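PDB 7LHV: sulfate transporter 4.1, chloroplastic from Arabidopsis thaliana, which couples proton movement to sulfate transport across the membrane as an SLC26-type symporter and may play a role in regulating sulfate assimilation. Local coordinates for residues A[103-108]-A[391-396]; A[111-116]-A[149-154]; A[567-572]-A[600-605]; A[548-553]-A[594-599]. All coordinates share one frame; numbering follows the deposited sequence.

The four contacts fall into two pairs on opposite sides of the chain's centre, one in each of its two domains. Contacts 1 and 2 lie in the sulfate permease domain, centres about 11 Å apart; they share helix 91-119 and meet around one sulfate ion. Both segments pairing in contact 2 fall between the two of contact 1. Contacts 3 and 4 belong to the later STAS domain, centres about 8 Å apart, and their segments alternate along the chain: helix 542-560, strand 569-575, helix 584-599, strand 603-606. Some 63 to 69 Å separate the centres of the two pairs, so ion binding and the STAS core are distinct pieces of architecture in one polypeptide.

Contact 1 (A[103-108]-A[391-396]); sequences ITVGIM and FSRSAV. With SO4 (sulfate ion), chain D.
Met108 overlaps Val396 and the aliphatic root of Arg393 with its thioether, where a membrane-spanning helix backs short helix 391-399. In the SLC26 fold the N-terminal end of such a short helix contributes to the substrate site, and here it holds sulfate. The two segments run nearly antiparallel, at 156°, with axes 9.8 Å apart. With Met108 CG anti to the backbone N (chi1 179°), the chain sets out across the gap; SD comes 3.7 Å from Val396 CG2 and CE extends to Ser392 CB. Val396 divides its methyls, CG1 resting 3.7 Å from Thr104 CG2, while the hydroxyl of Thr104 bonds back to Met100 O. Val105 CG2 lies against the carbonyl of Arg393. An alanine in place of Met108 would probably open a gap beside Val396 CG2 and leave Arg393 CG without its sulfur neighbour. The guanidinium of Arg393 hydrogen-bonds through NH2 to Pro151 O and, weakly, through NH1 to Gln112 OE1, and its charge is likely to favour an anion nearby. At the helix start, Phe391 N donates to sulfate O2 at 2.7 Å, and Ser392 OG donates to sulfate O1 at 2.9 Å.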
loop_
_atom_site.group_PDB
_atom_site.type_symbol
_atom_site.label_atom_id
_atom_site.label_comp_id
_atom_site.label_asym_id
_atom_site.label_seq_id
_atom_site.Cartn_x
_atom_site.Cartn_y
_atom_site.Cartn_z
ATOM N N ILE A 103 -30.678 23.704 -20.234
ATOM C CA ILE A 103 -31.646 24.472 -19.453
ATOM C C ILE A 103 -32.047 23.698 -18.204
ATOM O O ILE A 103 -32.099 24.250 -17.096
ATOM C CB ILE A 103 -32.869 24.829 -20.316
ATOM C CG1 ILE A 103 -32.515 25.929 -21.315
ATOM C CG2 ILE A 103 -34.033 25.259 -19.443
ATOM C CD1 ILE A 103 -33.592 26.189 -22.340
ATOM N N THR A 104 -32.322 22.402 -18.364
ATOM C CA THR A 104 -32.727 21.574 -17.233
ATOM C C THR A 104 -31.639 21.520 -16.167
ATOM O O THR A 104 -31.910 21.690 -14.970
ATOM C CB THR A 104 -33.066 20.171 -17.735
ATOM O OG1 THR A 104 -34.182 20.242 -18.633
ATOM C CG2 THR A 104 -33.409 19.257 -16.592
ATOM N N VAL A 105 -30.391 21.307 -16.587
ATOM C CA VAL A 105 -29.297 21.194 -15.632
ATOM C C VAL A 105 -29.041 22.530 -14.945
ATOM O O VAL A 105 -28.778 22.572 -13.743
ATOM C CB VAL A 105 -28.034 20.652 -16.323
ATOM C CG1 VAL A 105 -26.819 20.838 -15.434
ATOM C CG2 VAL A 105 -28.215 19.189 -16.655
ATOM N N GLY A 106 -29.115 23.639 -15.683
ATOM C CA GLY A 106 -28.926 24.937 -15.054
ATOM C C GLY A 106 -29.999 25.253 -14.030
ATOM O O GLY A 106 -29.710 25.790 -12.952
ATOM N N ILE A 107 -31.253 24.921 -14.351
ATOM C CA ILE A 107 -32.344 25.130 -13.404
ATOM C C ILE A 107 -32.132 24.287 -12.155
ATOM O O ILE A 107 -32.339 24.756 -11.030
ATOM C CB ILE A 107 -33.699 24.830 -14.073
ATOM C CG1 ILE A 107 -34.086 25.967 -15.017
ATOM C CG2 ILE A 107 -34.780 24.621 -13.031
ATOM C CD1 ILE A 107 -35.340 25.695 -15.812
ATOM N N MET A 108 -31.711 23.032 -12.328
ATOM C CA MET A 108 -31.425 22.196 -11.165
ATOM C C MET A 108 -30.195 22.681 -10.407
ATOM O O MET A 108 -30.077 22.448 -9.199
ATOM C CB MET A 108 -31.241 20.742 -11.601
ATOM C CG MET A 108 -30.920 19.781 -10.473
ATOM S SD MET A 108 -30.315 18.189 -11.053
ATOM C CE MET A 108 -30.916 17.117 -9.754
ATOM N N PHE A 391 -23.078 13.356 -9.259
ATOM C CA PHE A 391 -23.864 12.143 -9.461
ATOM C C PHE A 391 -25.284 12.474 -9.900
ATOM O O PHE A 391 -25.851 11.788 -10.757
ATOM C CB PHE A 391 -23.894 11.312 -8.181
ATOM C CG PHE A 391 -22.643 10.522 -7.933
ATOM C CD1 PHE A 391 -22.500 9.243 -8.444
ATOM C CD2 PHE A 391 -21.618 11.050 -7.168
ATOM C CE1 PHE A 391 -21.351 8.515 -8.209
ATOM C CE2 PHE A 391 -20.470 10.326 -6.929
ATOM C CZ PHE A 391 -20.335 9.058 -7.450
ATOM N N SER A 392 -25.876 13.516 -9.314
ATOM C CA SER A 392 -27.262 13.856 -9.613
ATOM C C SER A 392 -27.382 14.613 -10.930
ATOM O O SER A 392 -28.212 14.275 -11.781
ATOM C CB SER A 392 -27.846 14.692 -8.475
ATOM O OG SER A 392 -27.703 14.036 -7.229
ATOM N N ARG A 393 -26.560 15.647 -11.106
ATOM C CA ARG A 393 -26.682 16.498 -12.283
ATOM C C ARG A 393 -26.252 15.765 -13.548
ATOM O O ARG A 393 -26.857 15.952 -14.608
ATOM C CB ARG A 393 -25.868 17.773 -12.086
ATOM C CG ARG A 393 -26.549 18.800 -11.202
ATOM C CD ARG A 393 -25.880 20.147 -11.324
ATOM N NE ARG A 393 -24.487 20.078 -10.904
ATOM C CZ ARG A 393 -24.076 20.203 -9.651
ATOM N NH1 ARG A 393 -24.927 20.421 -8.663
ATOM N NH2 ARG A 393 -22.779 20.100 -9.381
ATOM N N SER A 394 -25.213 14.931 -13.463
ATOM C CA SER A 394 -24.805 14.157 -14.631
ATOM C C SER A 394 -25.894 13.181 -15.046
ATOM O O SER A 394 -26.158 13.008 -16.239
ATOM C CB SER A 394 -23.504 13.412 -14.352
ATOM O OG SER A 394 -22.497 14.304 -13.921
ATOM N N ALA A 395 -26.542 12.536 -14.075
ATOM C CA ALA A 395 -27.676 11.682 -14.405
ATOM C C ALA A 395 -28.769 12.484 -15.097
ATOM O O ALA A 395 -29.161 12.169 -16.226
ATOM C CB ALA A 395 -28.213 11.011 -13.142
ATOM N N VAL A 396 -29.203 13.583 -14.470
ATOM C CA VAL A 396 -30.280 14.395 -15.033
ATOM C C VAL A 396 -29.933 14.832 -16.451
ATOM O O VAL A 396 -30.799 14.888 -17.331
ATOM C CB VAL A 396 -30.571 15.597 -14.119
ATOM C CG1 VAL A 396 -31.424 16.624 -14.835
ATOM C CG2 VAL A 396 -31.255 15.130 -12.851
HETATM S S SO4 D . -24.081 15.277 -5.899
HETATM O O1 SO4 D . -25.291 14.486 -5.711
HETATM O O2 SO4 D . -23.182 14.575 -6.806
HETATM O O3 SO4 D . -23.419 15.458 -4.614
HETATM O O4 SO4 D . -24.428 16.579 -6.457
#

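Contact 2 (A[111-116]-A[149-154]); sequences PQAMSY and IGPVAL. With SO4 (sulfate ion), chain D.
Tyr116 lays one ring face over the peptide joining Val152 to Ala153, with Ala153 N 4.1 Å above the plane and over the ring centre. This peptide opens helix 153-166, one of the helix starts that face the substrate in the SLC26 fold. Ala153 N donates to sulfate O3 at 3.2 Å in a nearly straight bond (171°), so the helix end would probably offer the anion a favourable dipole. The phenol oxygen approaches the same ion, Tyr116 OH standing 3.5 Å from sulfate O4. Behind this first shell comes Pro151: its CB packs 3.8 Å from Tyr116 CB, and its carbonyl oxygen lies beside CD2 of the ring. Further back, Ala113 CB meets Pro151 CG, and Ser130 and Ser131 of helix 125-141 also touch that proline. At the kink of helix 91-119, Pro111 O is gripped twice from opposite faces of its plane, by Ser115 N and by Ser115 OG at 2.8 Å.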
loop_
_atom_site.group_PDB
_atom_site.type_symbol
_atom_site.label_atom_id
_atom_site.label_comp_id
_atom_site.label_asym_id
_atom_site.label_seq_id
_atom_site.Cartn_x
_atom_site.Cartn_y
_atom_site.Cartn_z
ATOM N N PRO A 111 -30.038 26.672 -7.631
ATOM C CA PRO A 111 -30.315 26.515 -6.195
ATOM C C PRO A 111 -29.386 25.534 -5.511
ATOM O O PRO A 111 -28.986 25.756 -4.363
ATOM C CB PRO A 111 -31.769 26.031 -6.176
ATOM C CG PRO A 111 -31.958 25.367 -7.464
ATOM C CD PRO A 111 -31.160 26.162 -8.441
ATOM N N GLN A 112 -29.022 24.448 -6.197
ATOM C CA GLN A 112 -28.084 23.495 -5.620
ATOM C C GLN A 112 -26.713 24.125 -5.431
ATOM O O GLN A 112 -26.033 23.847 -4.439
ATOM C CB GLN A 112 -27.986 22.252 -6.500
ATOM C CG GLN A 112 -29.068 21.227 -6.239
ATOM C CD GLN A 112 -28.711 19.865 -6.782
ATOM O OE1 GLN A 112 -27.873 19.739 -7.673
ATOM N NE2 GLN A 112 -29.346 18.831 -6.245
ATOM N N ALA A 113 -26.290 24.969 -6.372
ATOM C CA ALA A 113 -25.007 25.649 -6.229
ATOM C C ALA A 113 -25.000 26.550 -5.002
ATOM O O ALA A 113 -24.055 26.521 -4.204
ATOM C CB ALA A 113 -24.695 26.453 -7.490
ATOM N N MET A 114 -26.056 27.351 -4.824
ATOM C CA MET A 114 -26.106 28.212 -3.642
ATOM C C MET A 114 -26.168 27.392 -2.355
ATOM O O MET A 114 -25.514 27.732 -1.361
ATOM C CB MET A 114 -27.288 29.174 -3.724
ATOM C CG MET A 114 -27.176 30.201 -4.834
ATOM S SD MET A 114 -28.559 31.352 -4.848
ATOM C CE MET A 114 -29.862 30.318 -5.504
ATOM N N SER A 115 -26.945 26.305 -2.356
ATOM C CA SER A 115 -27.062 25.476 -1.160
ATOM C C SER A 115 -25.730 24.833 -0.793
ATOM O O SER A 115 -25.357 24.789 0.386
ATOM C CB SER A 115 -28.129 24.409 -1.380
ATOM O OG SER A 115 -29.372 24.996 -1.711
ATOM N N TYR A 116 -24.998 24.329 -1.788
ATOM C CA TYR A 116 -23.701 23.723 -1.518
ATOM C C TYR A 116 -22.678 24.758 -1.074
ATOM O O TYR A 116 -21.827 24.459 -0.230
ATOM C CB TYR A 116 -23.200 22.983 -2.754
ATOM C CG TYR A 116 -24.017 21.768 -3.109
ATOM C CD1 TYR A 116 -24.679 21.045 -2.132
ATOM C CD2 TYR A 116 -24.129 21.347 -4.423
ATOM C CE1 TYR A 116 -25.428 19.935 -2.455
ATOM C CE2 TYR A 116 -24.874 20.241 -4.755
ATOM C CZ TYR A 116 -25.521 19.538 -3.769
ATOM O OH TYR A 116 -26.265 18.433 -4.098
ATOM N N ILE A 149 -20.406 19.620 -14.303
ATOM C CA ILE A 149 -19.321 20.092 -13.451
ATOM C C ILE A 149 -19.839 21.224 -12.579
ATOM O O ILE A 149 -20.499 22.145 -13.073
ATOM C CB ILE A 149 -18.114 20.542 -14.290
ATOM C CG1 ILE A 149 -17.381 19.319 -14.821
ATOM C CG2 ILE A 149 -17.172 21.398 -13.473
ATOM C CD1 ILE A 149 -16.953 18.378 -13.734
ATOM N N GLY A 150 -19.550 21.152 -11.283
ATOM C CA GLY A 150 -19.978 22.164 -10.351
ATOM C C GLY A 150 -19.806 21.717 -8.917
ATOM O O GLY A 150 -19.147 20.713 -8.633
ATOM N N PRO A 151 -20.384 22.466 -7.980
ATOM C CA PRO A 151 -20.329 22.055 -6.575
ATOM C C PRO A 151 -21.031 20.725 -6.358
ATOM O O PRO A 151 -22.055 20.433 -6.978
ATOM C CB PRO A 151 -21.051 23.194 -5.845
ATOM C CG PRO A 151 -21.039 24.335 -6.791
ATOM C CD PRO A 151 -21.098 23.739 -8.153
ATOM N N VAL A 152 -20.469 19.916 -5.463
ATOM C CA VAL A 152 -21.079 18.663 -5.043
ATOM C C VAL A 152 -21.066 18.620 -3.522
ATOM O O VAL A 152 -20.357 19.381 -2.861
ATOM C CB VAL A 152 -20.367 17.426 -5.630
ATOM C CG1 VAL A 152 -20.370 17.485 -7.143
ATOM C CG2 VAL A 152 -18.958 17.328 -5.106
ATOM N N ALA A 153 -21.884 17.726 -2.966
ATOM C CA ALA A 153 -22.034 17.669 -1.517
ATOM C C ALA A 153 -20.736 17.254 -0.832
ATOM O O ALA A 153 -20.334 17.857 0.168
ATOM C CB ALA A 153 -23.165 16.711 -1.147
ATOM N N LEU A 154 -20.056 16.239 -1.366
ATOM C CA LEU A 154 -18.887 15.693 -0.686
ATOM C C LEU A 154 -17.713 16.665 -0.722
ATOM O O LEU A 154 -17.043 16.882 0.295
ATOM C CB LEU A 154 -18.498 14.355 -1.310
ATOM C CG LEU A 154 -17.393 13.584 -0.592
ATOM C CD1 LEU A 154 -17.789 13.327 0.844
ATOM C CD2 LEU A 154 -17.109 12.279 -1.307
HETATM S S SO4 D . -24.081 15.277 -5.899
HETATM O O1 SO4 D . -25.291 14.486 -5.711
HETATM O O2 SO4 D . -23.182 14.575 -6.806
HETATM O O3 SO4 D . -23.419 15.458 -4.614
HETATM O O4 SO4 D . -24.428 16.579 -6.457
#

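Contact 3 (A[567-572]-A[600-605]); sequences DRINFV and RDIQLA
Ile602 and Gln603 meet the 567-572 segment through both backbone and side chains. Three backbone hydrogen bonds carry the pairing: Gln603 N donates to Asn570 O at 2.9 Å, Val572 N to Gln603 O at 2.8 Å, and Ala605 N to Val572 O at 3.0 Å. CA-H groups of Ile602, Phe571 and Leu604 add weaker contacts to the same carbonyls. The strands are parallel, as the two outer members of a beta-alpha-beta unit whose helix 584-599 bridges them within the STAS domain. That helix ends in a Schellman motif at Asp601, whose positive phi (62°) turns the chain into the strand.

Apolar contacts gather on the side of Val572 and Leu604. Ile602 CG2 rests 3.8 Å from Val572 CG2, its CG1 lies against the carbonyl oxygen of Ile569, and its CD1 touches Ile569 CG2; Val556 and Tyr597 of the neighbouring helices also meet it. An alanine at Ile602 would probably open a gap between Val572 and Ile569 and leave both with less to pack on.

The other face bears Phe571 and Gln603. Phe571 CD1 approaches Gln603 CB to 3.5 Å, the ring and amide planes being 33° apart. Beyond CB the glutamine bends at chi2 (51°), and its amide is held at both ends: OE1 accepts from Lys598 NZ, and NE2 donates to Leu604 O at 2.7 Å.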
loop_
_atom_site.group_PDB
_atom_site.type_symbol
_atom_site.label_atom_id
_atom_site.label_comp_id
_atom_site.label_asym_id
_atom_site.label_seq_id
_atom_site.Cartn_x
_atom_site.Cartn_y
_atom_site.Cartn_z
ATOM N N ASP A 567 11.667 -42.037 2.536
ATOM C CA ASP A 567 11.928 -40.811 1.785
ATOM C C ASP A 567 11.036 -40.837 0.552
ATOM O O ASP A 567 11.292 -41.611 -0.375
ATOM C CB ASP A 567 13.400 -40.701 1.403
ATOM C CG ASP A 567 13.784 -39.304 0.956
ATOM O OD1 ASP A 567 12.895 -38.431 0.900
ATOM O OD2 ASP A 567 14.975 -39.079 0.656
ATOM N N ARG A 568 9.998 -40.002 0.542
ATOM C CA ARG A 568 9.026 -39.989 -0.542
ATOM C C ARG A 568 9.019 -38.676 -1.315
ATOM O O ARG A 568 8.046 -38.380 -2.012
ATOM C CB ARG A 568 7.628 -40.294 -0.004
ATOM C CG ARG A 568 7.447 -41.722 0.479
ATOM C CD ARG A 568 6.026 -41.961 0.956
ATOM N NE ARG A 568 5.817 -43.338 1.388
ATOM C CZ ARG A 568 4.673 -43.805 1.869
ATOM N NH1 ARG A 568 3.609 -43.029 1.997
ATOM N NH2 ARG A 568 4.594 -45.084 2.227
ATOM N N ILE A 569 10.080 -37.878 -1.205
ATOM C CA ILE A 569 10.243 -36.657 -1.989
ATOM C C ILE A 569 11.646 -36.702 -2.580
ATOM O O ILE A 569 12.620 -36.344 -1.908
ATOM C CB ILE A 569 10.037 -35.385 -1.160
ATOM C CG1 ILE A 569 8.643 -35.353 -0.536
ATOM C CG2 ILE A 569 10.226 -34.155 -2.031
ATOM C CD1 ILE A 569 7.526 -35.357 -1.543
ATOM N N ASN A 570 11.760 -37.141 -3.832
ATOM C CA ASN A 570 13.035 -37.174 -4.532
ATOM C C ASN A 570 13.150 -36.123 -5.619
ATOM O O ASN A 570 14.247 -35.616 -5.854
ATOM C CB ASN A 570 13.261 -38.556 -5.161
ATOM C CG ASN A 570 13.284 -39.666 -4.135
ATOM O OD1 ASN A 570 14.246 -39.815 -3.385
ATOM N ND2 ASN A 570 12.222 -40.462 -4.104
ATOM N N PHE A 571 12.048 -35.785 -6.287
ATOM C CA PHE A 571 12.036 -34.779 -7.338
ATOM C C PHE A 571 10.896 -33.805 -7.091
ATOM O O PHE A 571 9.806 -34.209 -6.678
ATOM C CB PHE A 571 11.881 -35.413 -8.724
ATOM C CG PHE A 571 12.789 -36.584 -8.963
ATOM C CD1 PHE A 571 14.047 -36.399 -9.502
ATOM C CD2 PHE A 571 12.381 -37.870 -8.657
ATOM C CE1 PHE A 571 14.883 -37.472 -9.727
ATOM C CE2 PHE A 571 13.212 -38.946 -8.879
ATOM C CZ PHE A 571 14.465 -38.746 -9.415
ATOM N N VAL A 572 11.154 -32.525 -7.342
ATOM C CA VAL A 572 10.134 -31.486 -7.279
ATOM C C VAL A 572 10.138 -30.754 -8.611
ATOM O O VAL A 572 11.163 -30.193 -9.008
ATOM C CB VAL A 572 10.374 -30.501 -6.123
ATOM C CG1 VAL A 572 9.470 -29.294 -6.270
ATOM C CG2 VAL A 572 10.130 -31.184 -4.792
ATOM N N ARG A 600 19.101 -31.550 0.924
ATOM C CA ARG A 600 18.147 -32.583 1.299
ATOM C C ARG A 600 18.079 -33.722 0.290
ATOM O O ARG A 600 17.235 -34.611 0.440
ATOM C CB ARG A 600 16.752 -31.980 1.472
ATOM C CG ARG A 600 16.338 -31.754 2.910
ATOM C CD ARG A 600 16.816 -30.403 3.400
ATOM N NE ARG A 600 16.064 -29.945 4.561
ATOM C CZ ARG A 600 16.283 -28.798 5.186
ATOM N NH1 ARG A 600 17.229 -27.965 4.787
ATOM N NH2 ARG A 600 15.532 -28.477 6.234
ATOM N N ASP A 601 18.938 -33.710 -0.730
ATOM C CA ASP A 601 18.945 -34.730 -1.781
ATOM C C ASP A 601 17.624 -34.749 -2.550
ATOM O O ASP A 601 17.036 -35.807 -2.788
ATOM C CB ASP A 601 19.264 -36.114 -1.207
ATOM C CG ASP A 601 19.726 -37.092 -2.265
ATOM O OD1 ASP A 601 19.996 -36.655 -3.402
ATOM O OD2 ASP A 601 19.817 -38.298 -1.957
ATOM N N ILE A 602 17.154 -33.568 -2.944
ATOM C CA ILE A 602 15.948 -33.409 -3.748
ATOM C C ILE A 602 16.333 -32.728 -5.054
ATOM O O ILE A 602 17.113 -31.769 -5.052
ATOM C CB ILE A 602 14.865 -32.600 -3.008
ATOM C CG1 ILE A 602 14.473 -33.291 -1.703
ATOM C CG2 ILE A 602 13.643 -32.411 -3.879
ATOM C CD1 ILE A 602 13.706 -32.401 -0.757
ATOM N N GLN A 603 15.800 -33.232 -6.163
ATOM C CA GLN A 603 16.085 -32.683 -7.480
ATOM C C GLN A 603 15.048 -31.627 -7.840
ATOM O O GLN A 603 13.844 -31.850 -7.680
ATOM C CB GLN A 603 16.086 -33.790 -8.533
ATOM C CG GLN A 603 16.445 -33.319 -9.925
ATOM C CD GLN A 603 17.719 -32.510 -9.949
ATOM O OE1 GLN A 603 18.793 -33.009 -9.622
ATOM N NE2 GLN A 603 17.605 -31.245 -10.327
ATOM N N LEU A 604 15.517 -30.485 -8.330
ATOM C CA LEU A 604 14.643 -29.410 -8.779
ATOM C C LEU A 604 14.606 -29.390 -10.299
ATOM O O LEU A 604 15.653 -29.445 -10.951
ATOM C CB LEU A 604 15.120 -28.057 -8.256
ATOM C CG LEU A 604 14.138 -26.918 -8.520
ATOM C CD1 LEU A 604 13.048 -26.963 -7.478
ATOM C CD2 LEU A 604 14.826 -25.567 -8.534
ATOM N N ALA A 605 13.403 -29.302 -10.858
ATOM C CA ALA A 605 13.210 -29.255 -12.297
ATOM C C ALA A 605 12.256 -28.124 -12.648
ATOM O O ALA A 605 11.386 -27.756 -11.855
ATOM C CB ALA A 605 12.667 -30.583 -12.836
#

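Contact 4 (A[548-553]-A[594-599]); sequences RLREYE and YQEYKT
Tyr597, Glu596 and Glu553 account for most of the surface buried where helices 542-560 and 584-599 run side by side. Tyr597 points its hydroxyl across to the backbone of the other helix, OH donating to Leu549 O from above the carbonyl plane. The edge of the same ring meets Glu553: CE1 lies 3.5 Å from Glu553 CG, and the carboxylate stands almost perpendicular to the ring (85°).

Glu596, extended beyond CG, reaches Arg550. Its carboxylate lies nearly coplanar with the guanidinium of Arg550, 14° between planes, in a salt bridge: NH2 donates to the syn lone pair of OE2 at 3.1 Å, while the NE to OE1 bond is weak. The side chain of Glu553 crosses that of Glu596 at about a right angle, with Glu553 OE2 2.8 Å from Glu596 OE1. Ala357 of the second subunit packs on both Arg550 and Glu596, so this charged cluster lies at the dimer interface.

The two segments are nearly parallel, at 9° with axes 10.7 Å apart. Tyr552 touches Val529 and Val531 and Tyr597 touches Leu604, placing both helices on the same face of the sheet, as expected of the alpha/beta STAS fold.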
loop_
_atom_site.group_PDB
_atom_site.type_symbol
_atom_site.label_atom_id
_atom_site.label_comp_id
_atom_site.label_asym_id
_atom_site.label_seq_id
_atom_site.Cartn_x
_atom_site.Cartn_y
_atom_site.Cartn_z
ATOM N N ARG A 548 6.104 -22.382 0.902
ATOM C CA ARG A 548 5.391 -23.521 0.331
ATOM C C ARG A 548 6.355 -24.546 -0.244
ATOM O O ARG A 548 6.119 -25.755 -0.142
ATOM C CB ARG A 548 4.411 -23.047 -0.738
ATOM C CG ARG A 548 3.220 -22.291 -0.187
ATOM C CD ARG A 548 2.370 -23.201 0.679
ATOM N NE ARG A 548 1.964 -24.403 -0.037
ATOM C CZ ARG A 548 0.852 -24.513 -0.752
ATOM N NH1 ARG A 548 -0.003 -23.510 -0.857
ATOM N NH2 ARG A 548 0.593 -25.658 -1.375
ATOM N N LEU A 549 7.440 -24.086 -0.869
ATOM C CA LEU A 549 8.416 -25.022 -1.413
ATOM C C LEU A 549 9.275 -25.643 -0.317
ATOM O O LEU A 549 9.773 -26.762 -0.487
ATOM C CB LEU A 549 9.281 -24.318 -2.456
ATOM C CG LEU A 549 8.501 -23.857 -3.691
ATOM C CD1 LEU A 549 9.406 -23.141 -4.676
ATOM C CD2 LEU A 549 7.800 -25.025 -4.355
ATOM N N ARG A 550 9.464 -24.944 0.804
ATOM C CA ARG A 550 10.202 -25.502 1.930
ATOM C C ARG A 550 9.380 -26.485 2.749
ATOM O O ARG A 550 9.954 -27.233 3.550
ATOM C CB ARG A 550 10.702 -24.386 2.849
ATOM C CG ARG A 550 11.898 -23.616 2.326
ATOM C CD ARG A 550 12.180 -22.409 3.202
ATOM N NE ARG A 550 13.451 -21.773 2.879
ATOM C CZ ARG A 550 13.768 -20.529 3.210
ATOM N NH1 ARG A 550 12.924 -19.753 3.868
ATOM N NH2 ARG A 550 14.961 -20.053 2.871
ATOM N N GLU A 551 8.053 -26.472 2.604
ATOM C CA GLU A 551 7.247 -27.487 3.280
ATOM C C GLU A 551 7.689 -28.894 2.895
ATOM O O GLU A 551 7.607 -29.823 3.706
ATOM C CB GLU A 551 5.761 -27.294 2.976
ATOM C CG GLU A 551 5.158 -26.037 3.567
ATOM C CD GLU A 551 3.690 -25.885 3.229
ATOM O OE1 GLU A 551 3.178 -26.698 2.428
ATOM O OE2 GLU A 551 3.046 -24.960 3.763
ATOM N N TYR A 552 8.169 -29.072 1.665
ATOM C CA TYR A 552 8.652 -30.385 1.244
ATOM C C TYR A 552 9.954 -30.753 1.949
ATOM O O TYR A 552 10.161 -31.918 2.312
ATOM C CB TYR A 552 8.806 -30.409 -0.274
ATOM C CG TYR A 552 7.520 -30.023 -0.964
ATOM C CD1 TYR A 552 6.446 -30.900 -1.004
ATOM C CD2 TYR A 552 7.362 -28.769 -1.533
ATOM C CE1 TYR A 552 5.261 -30.548 -1.614
ATOM C CE2 TYR A 552 6.180 -28.408 -2.145
ATOM C CZ TYR A 552 5.133 -29.302 -2.182
ATOM O OH TYR A 552 3.952 -28.949 -2.791
ATOM N N GLU A 553 10.835 -29.775 2.175
ATOM C CA GLU A 553 12.021 -30.038 2.984
ATOM C C GLU A 553 11.635 -30.412 4.406
ATOM O O GLU A 553 12.249 -31.294 5.014
ATOM C CB GLU A 553 12.939 -28.821 3.007
ATOM C CG GLU A 553 13.078 -28.114 1.695
ATOM C CD GLU A 553 13.846 -26.826 1.834
ATOM O OE1 GLU A 553 13.805 -26.226 2.927
ATOM O OE2 GLU A 553 14.477 -26.408 0.848
ATOM N N TYR A 594 17.008 -24.486 -4.724
ATOM C CA TYR A 594 17.748 -25.566 -5.367
ATOM C C TYR A 594 18.911 -26.029 -4.499
ATOM O O TYR A 594 19.163 -27.233 -4.369
ATOM C CB TYR A 594 18.260 -25.129 -6.735
ATOM C CG TYR A 594 19.263 -26.099 -7.300
ATOM C CD1 TYR A 594 18.873 -27.363 -7.715
ATOM C CD2 TYR A 594 20.605 -25.766 -7.393
ATOM C CE1 TYR A 594 19.787 -28.258 -8.223
ATOM C CE2 TYR A 594 21.527 -26.656 -7.899
ATOM C CZ TYR A 594 21.113 -27.900 -8.313
ATOM O OH TYR A 594 22.030 -28.791 -8.820
ATOM N N GLN A 595 19.640 -25.083 -3.901
ATOM C CA GLN A 595 20.739 -25.459 -3.020
ATOM C C GLN A 595 20.232 -26.224 -1.803
ATOM O O GLN A 595 20.824 -27.234 -1.402
ATOM C CB GLN A 595 21.519 -24.216 -2.594
ATOM C CG GLN A 595 22.328 -23.589 -3.718
ATOM C CD GLN A 595 22.948 -22.267 -3.324
ATOM O OE1 GLN A 595 22.494 -21.609 -2.390
ATOM N NE2 GLN A 595 23.992 -21.869 -4.039
ATOM N N GLU A 596 19.128 -25.765 -1.209
ATOM C CA GLU A 596 18.568 -26.471 -0.060
ATOM C C GLU A 596 18.058 -27.857 -0.444
ATOM O O GLU A 596 18.088 -28.776 0.380
ATOM C CB GLU A 596 17.448 -25.650 0.575
ATOM C CG GLU A 596 17.903 -24.344 1.198
ATOM C CD GLU A 596 16.744 -23.507 1.701
ATOM O OE1 GLU A 596 15.600 -24.003 1.688
ATOM O OE2 GLU A 596 16.975 -22.349 2.111
ATOM N N TYR A 597 17.572 -28.019 -1.676
ATOM C CA TYR A 597 17.137 -29.332 -2.141
ATOM C C TYR A 597 18.323 -30.266 -2.347
ATOM O O TYR A 597 18.235 -31.463 -2.052
ATOM C CB TYR A 597 16.326 -29.185 -3.426
ATOM C CG TYR A 597 14.910 -28.709 -3.198
ATOM C CD1 TYR A 597 14.291 -28.884 -1.971
ATOM C CD2 TYR A 597 14.195 -28.085 -4.207
ATOM C CE1 TYR A 597 13.002 -28.449 -1.756
ATOM C CE2 TYR A 597 12.904 -27.648 -3.997
ATOM C CZ TYR A 597 12.313 -27.834 -2.771
ATOM O OH TYR A 597 11.027 -27.403 -2.553
ATOM N N LYS A 598 19.436 -29.742 -2.871
ATOM C CA LYS A 598 20.668 -30.528 -2.913
ATOM C C LYS A 598 21.125 -30.928 -1.517
ATOM O O LYS A 598 21.644 -32.034 -1.323
ATOM C CB LYS A 598 21.775 -29.760 -3.637
ATOM C CG LYS A 598 21.507 -29.436 -5.102
ATOM C CD LYS A 598 21.608 -30.697 -5.969
ATOM C CE LYS A 598 20.279 -31.382 -6.226
ATOM N NZ LYS A 598 20.447 -32.533 -7.158
ATOM N N THR A 599 20.950 -30.046 -0.534
ATOM C CA THR A 599 21.264 -30.424 0.840
ATOM C C THR A 599 20.376 -31.570 1.307
ATOM O O THR A 599 20.839 -32.485 1.998
ATOM C CB THR A 599 21.120 -29.218 1.768
ATOM O OG1 THR A 599 22.022 -28.187 1.351
ATOM C CG2 THR A 599 21.437 -29.606 3.203
#